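Local coordinates for sister chromatid cohesion protein (Chaetomium thermophilum, PDB 5T8V) that probably loads cohesin onto chromatin, the chain being the C-terminal, HEAT-repeat part of the loader Scc2, at residues V1048-N1051 with V1052-A1055; V1117-A1120 with T1121-F1125; L1156-P1159 with K1160-G1163. All blocks are in the same frame, centred on the assembly; numbering follows the deposited sequence.

Interaction 1 (V1048-N1051 with V1052-A1055)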
ATOM      1  N   VAL A1048     -14.286 -27.748 -55.256  1.00 45.31           N
ATOM      2  CA  VAL A1048     -15.642 -27.767 -55.802  1.00 47.00           C
ATOM      3  C   VAL A1048     -15.767 -28.812 -56.903  1.00 48.41           C
ATOM      4  O   VAL A1048     -16.617 -28.689 -57.793  1.00 50.53           O
ATOM      5  CB  VAL A1048     -16.048 -26.377 -56.330  1.00 48.67           C
ATOM      6  CG1 VAL A1048     -16.066 -25.368 -55.200  1.00 47.44           C
ATOM      7  CG2 VAL A1048     -15.108 -25.921 -57.445  1.00 50.05           C
ATOM      8  N   ALA A1049     -14.931 -29.845 -56.853  1.00 47.43           N
ATOM      9  CA  ALA A1049     -15.025 -30.954 -57.790  1.00 48.69           C
ATOM     10  C   ALA A1049     -15.871 -32.067 -57.187  1.00 48.22           C
ATOM     11  O   ALA A1049     -15.724 -32.407 -56.010  1.00 46.35           O
ATOM     12  CB  ALA A1049     -13.635 -31.483 -58.143  1.00 48.18           C
ATOM     13  N   ALA A1050     -16.765 -32.630 -58.004  1.00 75.39           N
ATOM     14  CA  ALA A1050     -17.588 -33.745 -57.547  1.00 77.94           C
ATOM     15  C   ALA A1050     -16.739 -34.864 -56.962  1.00 76.47           C
ATOM     16  O   ALA A1050     -17.217 -35.638 -56.126  1.00 75.68           O
ATOM     17  CB  ALA A1050     -18.436 -34.277 -58.704  1.00 80.32           C
ATOM     18  N   ASN A1051     -15.477 -34.957 -57.380  1.00 73.55           N
ATOM     19  CA  ASN A1051     -14.626 -36.054 -56.943  1.00 72.17           C
ATOM     20  C   ASN A1051     -14.276 -35.954 -55.462  1.00 70.19           C
ATOM     21  O   ASN A1051     -14.072 -36.983 -54.808  1.00 70.13           O
ATOM     22  CB  ASN A1051     -13.354 -36.077 -57.791  1.00 71.64           C
ATOM     23  CG  ASN A1051     -12.680 -37.432 -57.796  1.00 72.02           C
ATOM     24  OD1 ASN A1051     -13.250 -38.428 -57.351  1.00 72.87           O
ATOM     25  ND2 ASN A1051     -11.458 -37.478 -58.312  1.00 71.63           N
ATOM     26  N   VAL A1052     -14.208 -34.744 -54.914  1.00 74.68           N
ATOM     27  CA  VAL A1052     -13.697 -34.529 -53.561  1.00 71.93           C
ATOM     28  C   VAL A1052     -14.821 -34.271 -52.561  1.00 71.91           C
ATOM     29  O   VAL A1052     -14.846 -34.867 -51.484  1.00 73.53           O
ATOM     30  CB  VAL A1052     -12.658 -33.384 -53.552  1.00 70.56           C
ATOM     31  CG1 VAL A1052     -13.296 -32.041 -53.879  1.00 70.64           C
ATOM     32  CG2 VAL A1052     -11.945 -33.322 -52.213  1.00 69.16           C
ATOM     33  N   TYR A1053     -15.766 -33.384 -52.888  1.00 56.06           N
ATOM     34  CA  TYR A1053     -16.762 -33.026 -51.886  1.00 55.00           C
ATOM     35  C   TYR A1053     -17.744 -34.157 -51.613  1.00 54.99           C
ATOM     36  O   TYR A1053     -18.457 -34.101 -50.606  1.00 54.24           O
ATOM     37  CB  TYR A1053     -17.512 -31.743 -52.279  1.00 55.67           C
ATOM     38  CG  TYR A1053     -18.419 -31.820 -53.492  1.00 57.74           C
ATOM     39  CD1 TYR A1053     -19.604 -32.546 -53.461  1.00 59.39           C
ATOM     40  CD2 TYR A1053     -18.114 -31.119 -54.652  1.00 58.35           C
ATOM     41  CE1 TYR A1053     -20.438 -32.602 -54.563  1.00 61.53           C
ATOM     42  CE2 TYR A1053     -18.945 -31.165 -55.758  1.00 60.26           C
ATOM     43  CZ  TYR A1053     -20.106 -31.908 -55.707  1.00 61.83           C
ATOM     44  OH  TYR A1053     -20.936 -31.960 -56.804  1.00 64.11           O
ATOM     45  N   THR A1054     -17.799 -35.175 -52.474  1.00 66.02           N
ATOM     46  CA  THR A1054     -18.502 -36.399 -52.105  1.00 66.99           C
ATOM     47  C   THR A1054     -17.768 -37.115 -50.980  1.00 65.00           C
ATOM     48  O   THR A1054     -18.395 -37.692 -50.084  1.00 65.56           O
ATOM     49  CB  THR A1054     -18.649 -37.319 -53.319  1.00 68.60           C
ATOM     50  OG1 THR A1054     -17.357 -37.618 -53.863  1.00 68.16           O
ATOM     51  CG2 THR A1054     -19.513 -36.663 -54.389  1.00 70.17           C
ATOM     52  N   ALA A1055     -16.434 -37.074 -51.005  1.00 54.48           N
ATOM     53  CA  ALA A1055     -15.651 -37.666 -49.928  1.00 53.12           C
ATOM     54  C   ALA A1055     -15.743 -36.832 -48.658  1.00 51.49           C
ATOM     55  O   ALA A1055     -15.762 -37.382 -47.553  1.00 51.61           O
ATOM     56  CB  ALA A1055     -14.194 -37.825 -50.363  1.00 52.11           C
TER
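Tyr-1053 and Val-1052 both bond through their backbone nitrogens to Ala-1049 O, at the start of helix 1050-1062 in this HEAT-repeat protein. The chain enters from a loop and makes its first helical turn here. Tyr-1053 N lies 3.3 Å from Ala-1049 O, and its N-H points almost straight at the oxygen (170°). Val-1052 N reaches Ala-1049 O at 3.0 Å, from above the carbonyl plane. Two N-H groups thus grip one carbonyl.

A side-chain bond follows one residue on. Thr-1054 OG1 donates to Ala-1050 O over 3.0 Å, in the carbonyl plane. With chi1 at 57°, OG1 is tucked in against its own main chain and faces back along the helix.

A cation-pi contact joins the Tyr-1053 ring to Arg-1124 of helix 1115-1133.

The rest is packing round the side chains. Val-1052 CG1 stands 4.3 Å from Ala-1049 CB. Val-1048 packs on helix 1115-1133. The Tyr-1053 ring folds back over the first turn, with chi1 at 68°. Val-1048 O sits at the ring edge. Ala-1050 CA lies over one face of the tyrosine ring, 3.4 Å from Tyr-1053 CE2.

Interaction 2 (V1117-A1120 with T1121-F1125); sequences VASA and TTHRF
Thr-1121 bonds twice to Val-1117 O, once through its backbone and once through its side chain. This is a regular alpha-helical turn in helix 1115-1133, part of the all-helical HEAT-repeat fold. Thr-1121 N is 3.0 Å from Val-1117 O, with an N-H angle of 166°. Thr-1121 OG1 comes to the same Val-1117 O at 3.2 Å, from above the carbonyl plane. A chi1 of 49° swings this hydroxyl over its own backbone, within reach of the preceding turn. The hydroxyl of a buried residue is thereby given an acceptor within its own helix.

The i to i+4 pattern runs on through the next residues. His-1123 N donates to Ser-1119 O at 2.9 Å, tilted from the carbonyl plane. Arg-1124 N donates to Ala-1120 O at 3.0 Å, this time in the plane. Between the Thr-1121 and His-1123 bonds in the series, Thr-1122 N bonds to Ala-1118 O, but that oxygen is placed less surely.

Ser-1119 meets the His-1123 ring at its edge: OG lies in the ring plane and the backbone O near it.

Neighbouring elements pack against the helix. Phe-1125 meets the ring of Phe-1060 and touches Gln-1057 on helix 1050-1062. Leu-1156 packs on Ala-1118 and Ser-1119. The adjacent residues Arg-1124 and Phe-1125 also meet: Arg-1124 CG stands 3.8 Å above the plane of the Phe-1125 ring, over its centre.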
ATOM      1  N   VAL A1117     -15.659 -20.185 -55.066  1.00 70.31           N
ATOM      2  CA  VAL A1117     -15.293 -21.494 -54.526  1.00 68.46           C
ATOM      3  C   VAL A1117     -15.545 -21.524 -53.023  1.00 66.86           C
ATOM      4  O   VAL A1117     -16.280 -22.378 -52.501  1.00 67.04           O
ATOM      5  CB  VAL A1117     -13.822 -21.810 -54.856  1.00 67.94           C
ATOM      6  CG1 VAL A1117     -13.318 -23.024 -54.078  1.00 65.61           C
ATOM      7  CG2 VAL A1117     -13.652 -22.026 -56.358  1.00 69.66           C
ATOM      8  N   ALA A1118     -14.926 -20.578 -52.309  1.00 52.14           N
ATOM      9  CA  ALA A1118     -15.097 -20.481 -50.865  1.00 50.20           C
ATOM     10  C   ALA A1118     -16.569 -20.477 -50.482  1.00 49.70           C
ATOM     11  O   ALA A1118     -16.975 -21.165 -49.539  1.00 48.74           O
ATOM     12  CB  ALA A1118     -14.405 -19.218 -50.346  1.00 50.33           C
ATOM     13  N   SER A1119     -17.389 -19.712 -51.205  1.00 56.99           N
ATOM     14  CA  SER A1119     -18.812 -19.663 -50.883  1.00 57.18           C
ATOM     15  C   SER A1119     -19.494 -20.993 -51.177  1.00 56.12           C
ATOM     16  O   SER A1119     -20.303 -21.472 -50.376  1.00 56.75           O
ATOM     17  CB  SER A1119     -19.488 -18.535 -51.657  1.00 59.93           C
ATOM     18  OG  SER A1119     -20.871 -18.492 -51.351  1.00 61.50           O
ATOM     19  N   ALA A1120     -19.190 -21.598 -52.326  1.00 50.57           N
ATOM     20  CA  ALA A1120     -19.763 -22.895 -52.666  1.00 50.07           C
ATOM     21  C   ALA A1120     -19.568 -23.893 -51.530  1.00 49.68           C
ATOM     22  O   ALA A1120     -20.537 -24.389 -50.933  1.00 51.23           O
ATOM     23  CB  ALA A1120     -19.131 -23.416 -53.960  1.00 49.38           C
ATOM     24  N   THR A1121     -18.309 -24.193 -51.205  1.00 69.55           N
ATOM     25  CA  THR A1121     -18.058 -25.218 -50.196  1.00 68.11           C
ATOM     26  C   THR A1121     -18.524 -24.766 -48.817  1.00 69.31           C
ATOM     27  O   THR A1121     -19.043 -25.572 -48.034  1.00 68.73           O
ATOM     28  CB  THR A1121     -16.578 -25.582 -50.177  1.00 66.04           C
ATOM     29  OG1 THR A1121     -15.788 -24.388 -50.117  1.00 66.08           O
ATOM     30  CG2 THR A1121     -16.222 -26.367 -51.422  1.00 65.76           C
ATOM     31  N   THR A1122     -18.351 -23.481 -48.502  1.00 44.38           N
ATOM     32  CA  THR A1122     -18.829 -22.952 -47.228  1.00 43.72           C
ATOM     33  C   THR A1122     -20.307 -23.264 -47.030  1.00 44.26           C
ATOM     34  O   THR A1122     -20.719 -23.742 -45.968  1.00 43.99           O
ATOM     35  CB  THR A1122     -18.589 -21.441 -47.163  1.00 44.86           C
ATOM     36  OG1 THR A1122     -17.183 -21.183 -47.082  1.00 44.10           O
ATOM     37  CG2 THR A1122     -19.282 -20.824 -45.950  1.00 44.51           C
ATOM     38  N   HIS A1123     -21.124 -22.991 -48.048  1.00 69.57           N
ATOM     39  CA  HIS A1123     -22.549 -23.264 -47.925  1.00 71.72           C
ATOM     40  C   HIS A1123     -22.823 -24.760 -47.868  1.00 70.37           C
ATOM     41  O   HIS A1123     -23.687 -25.205 -47.104  1.00 70.99           O
ATOM     42  CB  HIS A1123     -23.315 -22.618 -49.079  1.00 75.97           C
ATOM     43  CG  HIS A1123     -23.715 -21.201 -48.812  1.00 78.57           C
ATOM     44  ND1 HIS A1123     -24.803 -20.872 -48.031  1.00 80.02           N
ATOM     45  CD2 HIS A1123     -23.172 -20.027 -49.212  1.00 79.64           C
ATOM     46  CE1 HIS A1123     -24.914 -19.557 -47.965  1.00 81.49           C
ATOM     47  NE2 HIS A1123     -23.938 -19.021 -48.674  1.00 81.15           N
ATOM     48  N   ARG A1124     -22.099 -25.558 -48.658  1.00 56.99           N
ATOM     49  CA  ARG A1124     -22.345 -26.998 -48.627  1.00 57.00           C
ATOM     50  C   ARG A1124     -22.100 -27.580 -47.238  1.00 54.47           C
ATOM     51  O   ARG A1124     -22.880 -28.414 -46.764  1.00 54.69           O
ATOM     52  CB  ARG A1124     -21.478 -27.714 -49.659  1.00 58.04           C
ATOM     53  CG  ARG A1124     -21.517 -29.247 -49.545  1.00 58.87           C
ATOM     54  CD  ARG A1124     -21.934 -29.906 -50.839  1.00 61.41           C
ATOM     55  NE  ARG A1124     -21.164 -29.414 -51.975  1.00 62.46           N
ATOM     56  CZ  ARG A1124     -21.436 -29.702 -53.242  1.00 66.14           C
ATOM     57  NH1 ARG A1124     -22.465 -30.484 -53.549  1.00 68.73           N
ATOM     58  NH2 ARG A1124     -20.678 -29.203 -54.207  1.00 66.88           N
ATOM     59  N   PHE A1125     -21.027 -27.159 -46.570  1.00 57.34           N
ATOM     60  CA  PHE A1125     -20.604 -27.795 -45.327  1.00 55.65           C
ATOM     61  C   PHE A1125     -20.949 -26.993 -44.077  1.00 55.34           C
ATOM     62  O   PHE A1125     -20.588 -27.414 -42.970  1.00 54.45           O
ATOM     63  CB  PHE A1125     -19.097 -28.058 -45.371  1.00 53.54           C
ATOM     64  CG  PHE A1125     -18.669 -28.915 -46.528  1.00 53.78           C
ATOM     65  CD1 PHE A1125     -19.014 -30.256 -46.580  1.00 54.38           C
ATOM     66  CD2 PHE A1125     -17.921 -28.381 -47.565  1.00 53.62           C
ATOM     67  CE1 PHE A1125     -18.624 -31.047 -47.643  1.00 54.73           C
ATOM     68  CE2 PHE A1125     -17.529 -29.168 -48.630  1.00 54.04           C
ATOM     69  CZ  PHE A1125     -17.881 -30.504 -48.669  1.00 54.62           C
TER

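Interaction 3 (L1156-P1159 with K1160-G1163); sequences LVHP and KETG
Pro-1159 O receives two backbone N-H groups from the residues that follow it. Gly-1163 N is 3.0 Å from Pro-1159 O, with an N-H angle of 153° and a tilt of 23° from the carbonyl plane. Thr-1162 N gives a weak bond to the same Pro-1159 O at 3.3 Å. A further weak bond joins Glu-1161 N to His-1158 O over 3.1 Å. These bonds wrap the chain into a turn after the proline.

One side chain takes part in the polar network. Glu-1161 OE1 accepts a weak bond from His-1158 N at 3.4 Å. The glutamate leaves its backbone with CG anti to the carbonyl carbon (chi1 -61°), and the chain beyond CG is extended. This carries the carboxylate back along the turn to the backbone N-H of His-1158. OE1 also approaches the His-1158 ring obliquely.

The segment joins helix 1139-1154 to helix 1163-1169, within the helical HEAT-repeat fold. Thr-1162 occupies the N-cap position of the second helix, although its side chain makes no capping bond.

Packing contacts centre on Val-1157, whose CB points toward the residues after the proline. Its two methyls are divided between two partners. CG2 lies against the Glu-1161 side chain, with Val-1157 CG2 3.6 Å from Glu-1161 CB. CG1 is turned to the Thr-1162 hydroxyl, and in both pairs the side chains cross at a slant. Val-1157 is buried and also packs on Leu-1126 and Ile-1151. Pro-1159 rests on His-1192, while Thr-1162 touches Asn-1152.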
ATOM      1  N   LEU A1156     -19.023 -14.784 -45.925  1.00 71.49           N
ATOM      2  CA  LEU A1156     -19.551 -15.730 -46.902  1.00 72.51           C
ATOM      3  C   LEU A1156     -20.964 -16.181 -46.565  1.00 73.84           C
ATOM      4  O   LEU A1156     -21.703 -16.590 -47.466  1.00 76.87           O
ATOM      5  CB  LEU A1156     -18.642 -16.954 -47.005  1.00 71.47           C
ATOM      6  CG  LEU A1156     -17.294 -16.733 -47.689  1.00 71.51           C
ATOM      7  CD1 LEU A1156     -16.173 -16.784 -46.679  1.00 70.20           C
ATOM      8  CD2 LEU A1156     -17.075 -17.753 -48.782  1.00 71.97           C
ATOM      9  N   VAL A1157     -21.352 -16.120 -45.294  1.00 66.26           N
ATOM     10  CA  VAL A1157     -22.671 -16.550 -44.850  1.00 66.25           C
ATOM     11  C   VAL A1157     -23.398 -15.353 -44.255  1.00 67.35           C
ATOM     12  O   VAL A1157     -22.776 -14.425 -43.725  1.00 66.61           O
ATOM     13  CB  VAL A1157     -22.569 -17.706 -43.831  1.00 64.17           C
ATOM     14  CG1 VAL A1157     -21.891 -17.238 -42.543  1.00 62.77           C
ATOM     15  CG2 VAL A1157     -23.937 -18.298 -43.548  1.00 64.61           C
ATOM     16  N   HIS A1158     -24.724 -15.372 -44.354  1.00 68.05           N
ATOM     17  CA  HIS A1158     -25.519 -14.286 -43.810  1.00 69.15           C
ATOM     18  C   HIS A1158     -25.511 -14.333 -42.281  1.00 69.71           C
ATOM     19  O   HIS A1158     -25.417 -15.409 -41.683  1.00 70.60           O
ATOM     20  CB  HIS A1158     -26.954 -14.362 -44.324  1.00 68.77           C
ATOM     21  CG  HIS A1158     -27.114 -13.883 -45.733  1.00 69.19           C
ATOM     22  ND1 HIS A1158     -26.682 -12.643 -46.150  1.00 69.65           N
ATOM     23  CD2 HIS A1158     -27.666 -14.473 -46.819  1.00 70.22           C
ATOM     24  CE1 HIS A1158     -26.955 -12.491 -47.433  1.00 71.18           C
ATOM     25  NE2 HIS A1158     -27.553 -13.588 -47.863  1.00 71.51           N
ATOM     26  N   PRO A1159     -25.617 -13.176 -41.623  1.00 53.05           N
ATOM     27  CA  PRO A1159     -25.549 -13.162 -40.152  1.00 51.74           C
ATOM     28  C   PRO A1159     -26.678 -13.920 -39.474  1.00 51.84           C
ATOM     29  O   PRO A1159     -26.536 -14.287 -38.301  1.00 51.05           O
ATOM     30  CB  PRO A1159     -25.597 -11.666 -39.812  1.00 52.84           C
ATOM     31  CG  PRO A1159     -26.235 -11.022 -40.997  1.00 54.51           C
ATOM     32  CD  PRO A1159     -25.802 -11.826 -42.181  1.00 54.21           C
ATOM     33  N   LYS A1160     -27.796 -14.164 -40.162  1.00 79.69           N
ATOM     34  CA  LYS A1160     -28.879 -14.930 -39.555  1.00 79.63           C
ATOM     35  C   LYS A1160     -28.461 -16.373 -39.302  1.00 78.34           C
ATOM     36  O   LYS A1160     -28.789 -16.949 -38.259  1.00 77.83           O
ATOM     37  CB  LYS A1160     -30.119 -14.883 -40.448  1.00 82.93           C
ATOM     38  CG  LYS A1160     -30.760 -13.511 -40.535  1.00 85.50           C
ATOM     39  CD  LYS A1160     -32.008 -13.522 -41.401  1.00 88.96           C
ATOM     40  CE  LYS A1160     -32.666 -12.150 -41.438  1.00 91.89           C
ATOM     41  NZ  LYS A1160     -33.905 -12.138 -42.268  1.00 95.18           N
ATOM     42  N   GLU A1161     -27.728 -16.971 -40.243  1.00 81.25           N
ATOM     43  CA  GLU A1161     -27.303 -18.361 -40.135  1.00 80.04           C
ATOM     44  C   GLU A1161     -26.187 -18.567 -39.121  1.00 76.00           C
ATOM     45  O   GLU A1161     -25.735 -19.706 -38.958  1.00 75.12           O
ATOM     46  CB  GLU A1161     -26.836 -18.864 -41.503  1.00 81.30           C
ATOM     47  CG  GLU A1161     -27.901 -18.835 -42.590  1.00 84.83           C
ATOM     48  CD  GLU A1161     -27.327 -19.082 -43.975  1.00 86.55           C
ATOM     49  OE1 GLU A1161     -26.679 -18.167 -44.524  1.00 86.43           O
ATOM     50  OE2 GLU A1161     -27.518 -20.194 -44.510  1.00 87.36           O
ATOM     51  N   THR A1162     -25.739 -17.518 -38.432  1.00 59.48           N
ATOM     52  CA  THR A1162     -24.512 -17.598 -37.650  1.00 56.27           C
ATOM     53  C   THR A1162     -24.680 -17.022 -36.248  1.00 54.38           C
ATOM     54  O   THR A1162     -24.084 -17.526 -35.292  1.00 52.96           O
ATOM     55  CB  THR A1162     -23.388 -16.867 -38.395  1.00 56.13           C
ATOM     56  OG1 THR A1162     -23.136 -17.524 -39.642  1.00 56.75           O
ATOM     57  CG2 THR A1162     -22.115 -16.845 -37.587  1.00 54.73           C
ATOM     58  N   GLY A1163     -25.483 -15.969 -36.114  1.00 62.14           N
ATOM     59  CA  GLY A1163     -25.609 -15.257 -34.856  1.00 61.23           C
ATOM     60  C   GLY A1163     -25.859 -16.131 -33.642  1.00 60.63           C
ATOM     61  O   GLY A1163     -25.054 -16.150 -32.706  1.00 60.37           O
TER

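Overall arrangement
Interactions 1, 2 and 3 follow one another along the chain, on the same side of its centre. Interaction 1 is a surface contact at the start of helix 1050-1062. Interactions 2 and 3 are partly buried. Helix 1115-1133 stands between the other two: Val-1048 CG1 is 3.8 Å from Val-1117 CG1, and on the far flank Leu-1156 CD2 is 3.8 Å from Thr-1122 OG1. Interactions 1 and 3 do not touch, their nearest atoms being about 10 Å apart. The chemistry follows position. Within its helix, interaction 2 has regular i to i+4 bonds. At the helix start and in the interhelical loop, one carbonyl takes two backbone N-H groups, one of them weakly in interaction 3.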